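Local coordinates for protein dihydrofolate reductase (Coxiella burnetii, PDB 3TQA) that probably catalyses the NADPH-dependent reduction of 7,8-dihydrofolate to tetrahydrofolate, which feeds glycine, purine and DNA precursor synthesis, at residues L5-D10 with V125-W130; I113-N118 with F153-L158. One frame throughout, in Å; residues are numbered along the deposited sequence.

Contact 1: residues L5-D10 with V125-W130. With NDP (NADPH dihydro-nicotinamide-adenine-dinucleotide phosphate), chain B.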
loop_
_atom_site.group_PDB
_atom_site.type_symbol
_atom_site.label_atom_id
_atom_site.label_comp_id
_atom_site.label_asym_id
_atom_site.label_seq_id
_atom_site.Cartn_x
_atom_site.Cartn_y
_atom_site.Cartn_z
ATOM N N LEU A 5 3.945 2.982 -4.281
ATOM C CA LEU A 5 3.407 1.823 -3.577
ATOM C C LEU A 5 3.810 1.918 -2.109
ATOM O O LEU A 5 4.997 2.011 -1.796
ATOM C CB LEU A 5 3.934 0.521 -4.187
ATOM C CG LEU A 5 3.272 0.002 -5.471
ATOM C CD1 LEU A 5 3.060 1.103 -6.489
ATOM C CD2 LEU A 5 4.100 -1.127 -6.073
ATOM N N ILE A 6 2.821 1.911 -1.219
ATOM C CA ILE A 6 3.071 1.926 0.219
ATOM C C ILE A 6 2.508 0.650 0.842
ATOM O O ILE A 6 1.338 0.313 0.644
ATOM C CB ILE A 6 2.472 3.187 0.899
ATOM C CG1 ILE A 6 2.906 3.268 2.366
ATOM C CG2 ILE A 6 0.949 3.201 0.798
ATOM C CD1 ILE A 6 2.614 4.607 3.014
ATOM N N ALA A 7 3.351 -0.061 1.587
ATOM C CA ALA A 7 2.961 -1.334 2.182
ATOM C C ALA A 7 3.855 -1.697 3.364
ATOM O O ALA A 7 5.048 -1.390 3.365
ATOM C CB ALA A 7 3.009 -2.435 1.133
ATOM N N ALA A 8 3.262 -2.341 4.365
ATOM C CA ALA A 8 4.005 -2.898 5.489
ATOM C C ALA A 8 4.132 -4.404 5.298
ATOM O O ALA A 8 3.136 -5.091 5.071
ATOM C CB ALA A 8 3.301 -2.587 6.800
ATOM N N MET A 9 5.361 -4.910 5.378
ATOM C CA MET A 9 5.625 -6.337 5.210
ATOM C C MET A 9 6.668 -6.833 6.207
ATOM O O MET A 9 7.330 -6.036 6.873
ATOM C CB MET A 9 6.093 -6.622 3.782
ATOM C CG MET A 9 7.473 -6.061 3.448
ATOM S SD MET A 9 7.827 -6.102 1.683
ATOM C CE MET A 9 6.744 -4.801 1.098
ATOM N N ASP A 10 6.805 -8.153 6.304
ATOM C CA ASP A 10 7.818 -8.766 7.163
ATOM C C ASP A 10 9.052 -9.132 6.328
ATOM O O ASP A 10 9.171 -8.704 5.177
ATOM C CB ASP A 10 7.229 -9.969 7.924
ATOM C CG ASP A 10 7.043 -11.208 7.054
ATOM O OD1 ASP A 10 7.121 -11.110 5.811
ATOM O OD2 ASP A 10 6.802 -12.292 7.627
ATOM N N VAL A 125 -1.050 -14.134 2.057
ATOM C CA VAL A 125 -0.844 -13.183 0.956
ATOM C C VAL A 125 0.458 -12.396 1.128
ATOM O O VAL A 125 0.833 -12.040 2.248
ATOM C CB VAL A 125 -2.030 -12.198 0.822
ATOM C CG1 VAL A 125 -3.300 -12.946 0.441
ATOM C CG2 VAL A 125 -2.237 -11.419 2.112
ATOM N N TYR A 126 1.134 -12.125 0.011
ATOM C CA TYR A 126 2.463 -11.510 0.022
ATOM C C TYR A 126 2.561 -10.305 -0.912
ATOM O O TYR A 126 1.809 -10.193 -1.883
ATOM C CB TYR A 126 3.519 -12.540 -0.394
ATOM C CG TYR A 126 3.662 -13.710 0.555
ATOM C CD1 TYR A 126 4.668 -13.730 1.516
ATOM C CD2 TYR A 126 2.801 -14.801 0.485
ATOM C CE1 TYR A 126 4.810 -14.802 2.388
ATOM C CE2 TYR A 126 2.933 -15.879 1.354
ATOM C CZ TYR A 126 3.939 -15.873 2.303
ATOM O OH TYR A 126 4.077 -16.938 3.167
ATOM N N PHE A 127 3.498 -9.410 -0.604
ATOM C CA PHE A 127 3.864 -8.314 -1.498
ATOM C C PHE A 127 4.723 -8.903 -2.618
ATOM O O PHE A 127 5.594 -9.730 -2.349
ATOM C CB PHE A 127 4.649 -7.244 -0.728
ATOM C CG PHE A 127 4.891 -5.979 -1.508
ATOM C CD1 PHE A 127 3.981 -4.933 -1.461
ATOM C CD2 PHE A 127 6.035 -5.830 -2.281
ATOM C CE1 PHE A 127 4.203 -3.760 -2.176
ATOM C CE2 PHE A 127 6.266 -4.662 -3.002
ATOM C CZ PHE A 127 5.350 -3.626 -2.948
ATOM N N PRO A 128 4.483 -8.492 -3.877
ATOM C CA PRO A 128 5.214 -9.097 -4.996
ATOM C C PRO A 128 6.724 -8.848 -4.953
ATOM O O PRO A 128 7.169 -7.805 -4.469
ATOM C CB PRO A 128 4.594 -8.422 -6.226
ATOM C CG PRO A 128 4.037 -7.144 -5.716
ATOM C CD PRO A 128 3.554 -7.445 -4.337
ATOM N N GLU A 129 7.497 -9.806 -5.460
ATOM C CA GLU A 129 8.953 -9.686 -5.506
ATOM C C GLU A 129 9.359 -8.648 -6.545
ATOM O O GLU A 129 8.898 -8.697 -7.688
ATOM C CB GLU A 129 9.588 -11.035 -5.851
ATOM C CG GLU A 129 11.101 -11.084 -5.662
ATOM C CD GLU A 129 11.684 -12.463 -5.924
ATOM O OE1 GLU A 129 11.217 -13.142 -6.865
ATOM O OE2 GLU A 129 12.614 -12.866 -5.193
ATOM N N TRP A 130 10.219 -7.714 -6.145
ATOM C CA TRP A 130 10.737 -6.695 -7.057
ATOM C C TRP A 130 12.200 -6.969 -7.398
ATOM O O TRP A 130 12.941 -7.543 -6.595
ATOM C CB TRP A 130 10.577 -5.291 -6.459
ATOM C CG TRP A 130 11.466 -5.002 -5.280
ATOM C CD1 TRP A 130 12.729 -4.484 -5.313
ATOM C CD2 TRP A 130 11.150 -5.202 -3.898
ATOM N NE1 TRP A 130 13.221 -4.355 -4.037
ATOM C CE2 TRP A 130 12.272 -4.787 -3.150
ATOM C CE3 TRP A 130 10.029 -5.692 -3.218
ATOM C CZ2 TRP A 130 12.306 -4.849 -1.756
ATOM C CZ3 TRP A 130 10.064 -5.754 -1.832
ATOM C CH2 TRP A 130 11.196 -5.333 -1.117
HETATM P PA NDP B . -6.945 -6.925 -2.781
HETATM O O1A NDP B . -5.853 -6.940 -3.822
HETATM O O2A NDP B . -6.985 -5.841 -1.736
HETATM O O5B NDP B . -8.349 -6.867 -3.547
HETATM C C5B NDP B . -8.739 -7.905 -4.440
HETATM C C4B NDP B . -10.020 -7.438 -5.108
HETATM O O4B NDP B . -9.807 -6.149 -5.692
HETATM C C3B NDP B . -10.502 -8.340 -6.232
HETATM O O3B NDP B . -11.346 -9.386 -5.748
HETATM C C2B NDP B . -11.225 -7.352 -7.116
HETATM O O2B NDP B . -12.498 -7.020 -6.569
HETATM C C1B NDP B . -10.382 -6.097 -7.001
HETATM N N9A NDP B . -9.316 -6.002 -8.030
HETATM C C8A NDP B . -8.005 -6.268 -7.855
HETATM N N7A NDP B . -7.313 -6.065 -9.008
HETATM C C5A NDP B . -8.185 -5.651 -9.941
HETATM C C6A NDP B . -8.124 -5.261 -11.369
HETATM N N6A NDP B . -6.955 -5.272 -12.049
HETATM N N1A NDP B . -9.275 -4.893 -11.975
HETATM C C2A NDP B . -10.452 -4.874 -11.318
HETATM N N3A NDP B . -10.575 -5.218 -10.019
HETATM C C4A NDP B . -9.503 -5.608 -9.290
HETATM O O3 NDP B . -7.047 -8.369 -2.064
HETATM P PN NDP B . -5.792 -9.143 -1.416
HETATM O O1N NDP B . -4.700 -9.287 -2.452
HETATM O O2N NDP B . -6.334 -10.376 -0.736
HETATM O O5D NDP B . -5.287 -8.125 -0.275
HETATM C C5D NDP B . -5.941 -8.013 0.990
HETATM C C4D NDP B . -4.999 -8.520 2.076
HETATM O O4D NDP B . -3.768 -7.790 2.017
HETATM C C3D NDP B . -5.565 -8.325 3.474
HETATM O O3D NDP B . -5.274 -9.467 4.285
HETATM C C2D NDP B . -4.845 -7.105 4.011
HETATM O O2D NDP B . -4.656 -7.179 5.430
HETATM C C1D NDP B . -3.520 -7.125 3.261
HETATM N N1N NDP B . -2.992 -5.773 3.046
HETATM C C2N NDP B . -1.861 -5.428 3.688
HETATM C C3N NDP B . -1.289 -4.170 3.545
HETATM C C7N NDP B . -0.027 -3.805 4.273
HETATM O O7N NDP B . 0.452 -2.691 4.126
HETATM N N7N NDP B . 0.546 -4.711 5.067
HETATM C C4N NDP B . -1.980 -3.191 2.638
HETATM C C5N NDP B . -3.197 -3.643 1.980
HETATM C C6N NDP B . -3.648 -4.936 2.219
HETATM P P2B NDP B . -13.874 -7.758 -6.936
HETATM O O1X NDP B . -13.682 -9.149 -6.388
HETATM O O2X NDP B . -14.907 -6.947 -6.193
HETATM O O3X NDP B . -13.961 -7.660 -8.439
#
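Met-9 lays its terminal methyl over one face of the Phe-127 ring, and this is the tight part of the contact: CE stands 3.4 Å from CG of Phe-127 and 3.7 Å from the ring centroid, 23° off the ring normal, a CH-pi contact. A bend at chi3 (72°) turns CE back onto the ring, leaving SD beside it in an oblique Met-aromatic contact. Pro-128 CD covers the opposite face. Ala-7, small enough to let the ring come close to the strand, brings CB to 3.7 Å from Phe-127 CD1. Residues 5-10 belong to strand 2-10, inside the eight-stranded sheet of the dihydrofolate reductase fold, and the backbone N and O of Ala-8, next along the strand, hold the cofactor: Ala-8 N donates to O7N of the NADPH carboxamide at 2.8 Å, nearly straight, and N7N returns a weak bond to Ala-8 O. Helix 99-105 adds Phe-102 to the apolar surroundings of Phe-127. Packing is looser toward the ends. Leu-5 CD2 only reaches Phe-127 CZ at 4.2 Å, and SD of Met-9 meets the edge of the Trp-130 indole, with CZ3 at 4.2 Å. Trp-130 is partly exposed, and Glu-129 just before it is exposed, as suits a charged residue in this extended loop.

Contact 2: residues I113-N118 with F153-L158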
loop_
_atom_site.group_PDB
_atom_site.type_symbol
_atom_site.label_atom_id
_atom_site.label_comp_id
_atom_site.label_asym_id
_atom_site.label_seq_id
_atom_site.Cartn_x
_atom_site.Cartn_y
_atom_site.Cartn_z
ATOM N N ILE A 113 7.474 3.073 -0.723
ATOM C CA ILE A 113 7.692 3.375 0.691
ATOM C C ILE A 113 7.302 2.137 1.494
ATOM O O ILE A 113 6.128 1.927 1.798
ATOM C CB ILE A 113 6.862 4.593 1.156
ATOM C CG1 ILE A 113 7.207 5.827 0.318
ATOM C CG2 ILE A 113 7.116 4.878 2.634
ATOM C CD1 ILE A 113 6.477 7.086 0.745
ATOM N N LEU A 114 8.297 1.317 1.822
ATOM C CA LEU A 114 8.058 0.017 2.438
ATOM C C LEU A 114 8.484 -0.011 3.900
ATOM O O LEU A 114 9.565 0.466 4.250
ATOM C CB LEU A 114 8.808 -1.074 1.673
ATOM C CG LEU A 114 8.521 -1.173 0.174
ATOM C CD1 LEU A 114 9.366 -2.276 -0.441
ATOM C CD2 LEU A 114 7.039 -1.409 -0.095
ATOM N N THR A 115 7.618 -0.567 4.745
ATOM C CA THR A 115 7.960 -0.880 6.125
ATOM C C THR A 115 8.277 -2.370 6.198
ATOM O O THR A 115 7.397 -3.202 5.976
ATOM C CB THR A 115 6.804 -0.544 7.091
ATOM O OG1 THR A 115 6.464 0.843 6.973
ATOM C CG2 THR A 115 7.196 -0.845 8.531
ATOM N N ILE A 116 9.533 -2.702 6.488
ATOM C CA ILE A 116 9.967 -4.096 6.568
ATOM C C ILE A 116 10.230 -4.482 8.020
ATOM O O ILE A 116 11.119 -3.926 8.667
ATOM C CB ILE A 116 11.235 -4.350 5.735
ATOM C CG1 ILE A 116 11.009 -3.932 4.279
ATOM C CG2 ILE A 116 11.623 -5.823 5.807
ATOM C CD1 ILE A 116 12.194 -4.193 3.377
ATOM N N ILE A 117 9.455 -5.441 8.520
ATOM C CA ILE A 117 9.554 -5.881 9.909
ATOM C C ILE A 117 10.558 -7.026 10.021
ATOM O O ILE A 117 10.504 -7.982 9.246
ATOM C CB ILE A 117 8.188 -6.355 10.450
ATOM C CG1 ILE A 117 7.125 -5.268 10.259
ATOM C CG2 ILE A 117 8.298 -6.726 11.924
ATOM C CD1 ILE A 117 5.715 -5.752 10.494
ATOM N N ASN A 118 11.469 -6.924 10.987
ATOM C CA ASN A 118 12.478 -7.957 11.219
ATOM C C ASN A 118 11.894 -9.104 12.047
ATOM O O ASN A 118 12.237 -9.288 13.216
ATOM C CB ASN A 118 13.707 -7.349 11.910
ATOM C CG ASN A 118 14.881 -8.315 11.989
ATOM O OD1 ASN A 118 15.099 -9.127 11.088
ATOM N ND2 ASN A 118 15.647 -8.225 13.070
ATOM N N PHE A 153 11.764 -2.866 13.107
ATOM C CA PHE A 153 11.299 -2.499 11.770
ATOM C C PHE A 153 12.160 -1.392 11.166
ATOM O O PHE A 153 12.997 -0.800 11.852
ATOM C CB PHE A 153 9.827 -2.067 11.816
ATOM C CG PHE A 153 9.570 -0.855 12.674
ATOM C CD1 PHE A 153 9.497 0.412 12.109
ATOM C CD2 PHE A 153 9.395 -0.983 14.045
ATOM C CE1 PHE A 153 9.258 1.531 12.897
ATOM C CE2 PHE A 153 9.157 0.132 14.841
ATOM C CZ PHE A 153 9.088 1.391 14.265
ATOM N N GLN A 154 11.950 -1.126 9.880
ATOM C CA GLN A 154 12.671 -0.070 9.172
ATOM C C GLN A 154 11.776 0.615 8.144
ATOM O O GLN A 154 10.883 -0.016 7.580
ATOM C CB GLN A 154 13.915 -0.640 8.481
ATOM C CG GLN A 154 13.627 -1.598 7.324
ATOM C CD GLN A 154 14.889 -2.063 6.621
ATOM O OE1 GLN A 154 15.066 -1.836 5.425
ATOM N NE2 GLN A 154 15.777 -2.710 7.366
ATOM N N PHE A 155 12.020 1.902 7.907
ATOM C CA PHE A 155 11.330 2.644 6.854
ATOM C C PHE A 155 12.232 2.760 5.629
ATOM O O PHE A 155 13.146 3.586 5.596
ATOM C CB PHE A 155 10.922 4.037 7.338
ATOM C CG PHE A 155 9.913 4.023 8.453
ATOM C CD1 PHE A 155 8.714 3.334 8.315
ATOM C CD2 PHE A 155 10.151 4.715 9.633
ATOM C CE1 PHE A 155 7.779 3.321 9.340
ATOM C CE2 PHE A 155 9.219 4.710 10.661
ATOM C CZ PHE A 155 8.031 4.012 10.514
ATOM N N LEU A 156 11.963 1.923 4.628
ATOM C CA LEU A 156 12.754 1.874 3.403
ATOM C C LEU A 156 12.033 2.615 2.280
ATOM O O LEU A 156 10.886 2.297 1.956
ATOM C CB LEU A 156 12.993 0.415 2.998
ATOM C CG LEU A 156 14.114 0.149 1.993
ATOM C CD1 LEU A 156 15.474 0.356 2.642
ATOM C CD2 LEU A 156 14.001 -1.260 1.430
ATOM N N GLU A 157 12.708 3.605 1.696
ATOM C CA GLU A 157 12.161 4.379 0.584
ATOM C C GLU A 157 12.986 4.129 -0.678
ATOM O O GLU A 157 14.182 4.419 -0.708
ATOM C CB GLU A 157 12.161 5.869 0.928
ATOM C CG GLU A 157 11.418 6.747 -0.070
ATOM C CD GLU A 157 11.529 8.222 0.261
ATOM O OE1 GLU A 157 11.163 8.606 1.393
ATOM O OE2 GLU A 157 11.978 9.001 -0.609
ATOM N N LEU A 158 12.339 3.596 -1.715
ATOM C CA LEU A 158 13.012 3.271 -2.974
ATOM C C LEU A 158 12.465 4.095 -4.135
ATOM O O LEU A 158 11.269 4.380 -4.199
ATOM C CB LEU A 158 12.868 1.781 -3.300
ATOM C CG LEU A 158 13.504 0.795 -2.314
ATOM C CD1 LEU A 158 12.566 0.513 -1.154
ATOM C CD2 LEU A 158 13.881 -0.503 -3.015
#
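Thr-115 and Phe-155 stand side by side and point the same way from a non-hydrogen-bonded pair of two antiparallel strands, 113-117 and 153-158, in the mixed sheet of dihydrofolate reductase. The threonine hydroxyl lies in the plane of the phenyl ring, at its edge, with OG1 3.6 Å from CD1 of Phe-155. OG1 is anti to the carbonyl carbon (chi1 -58°), and a small polar residue fits here, where its hydroxyl has Asp-28 of helix 26-36 as hydrogen-bond partner amid largely apolar neighbours. Phe-153, two residues before Phe-155, sets CD1 over one face of the Phe-155 ring, toward its rim; the ring of His-31, from helix 26-36, stacks on Phe-155. The face carrying Leu-114, Ile-116 and Leu-156 is more aliphatic. Ile-116 and Leu-156 lean across one another, bringing CD1 of Ile-116 to 4.0 Å from CD2 of Leu-156; the two branched chains meet across the strands on the face where Leu-156 also touches Ile-137 of strand 136-143. The extended Gln-154 lays its aliphatic CG 4.0 Å from CB of Ile-116, a fitting use of a long side chain where the sheet becomes partly exposed. The backbone bonds joining Ile-116 and Gln-154 are long, whereas Leu-114 N reaches Leu-156 O at 2.8 Å and Leu-156 N returns to Leu-114 O at 2.8 Å.

Overall arrangement
The centres of contacts 1 and 2 lie 10 Å apart, and the contacts meet in one sheet, where strand 2-10 lies beside strand 111-117 and strand 153-159 follows. Met-9 N and Thr-115 O, 2.7 Å apart, probably form one of the hydrogen bonds between them, while Leu-114 packs against Met-9. Along the chain the segments alternate: 5-10, 113-118, 125-130, 153-158. After 125-130 the chain enters the sheet as the outermost strand 136-143, then turns back as 153-159, which lies between 136-143 and 111-117, antiparallel to both. Contact 1 thus packs a connection against the strand that holds the nicotinamide carboxamide, and contact 2 extends the sheet beyond it.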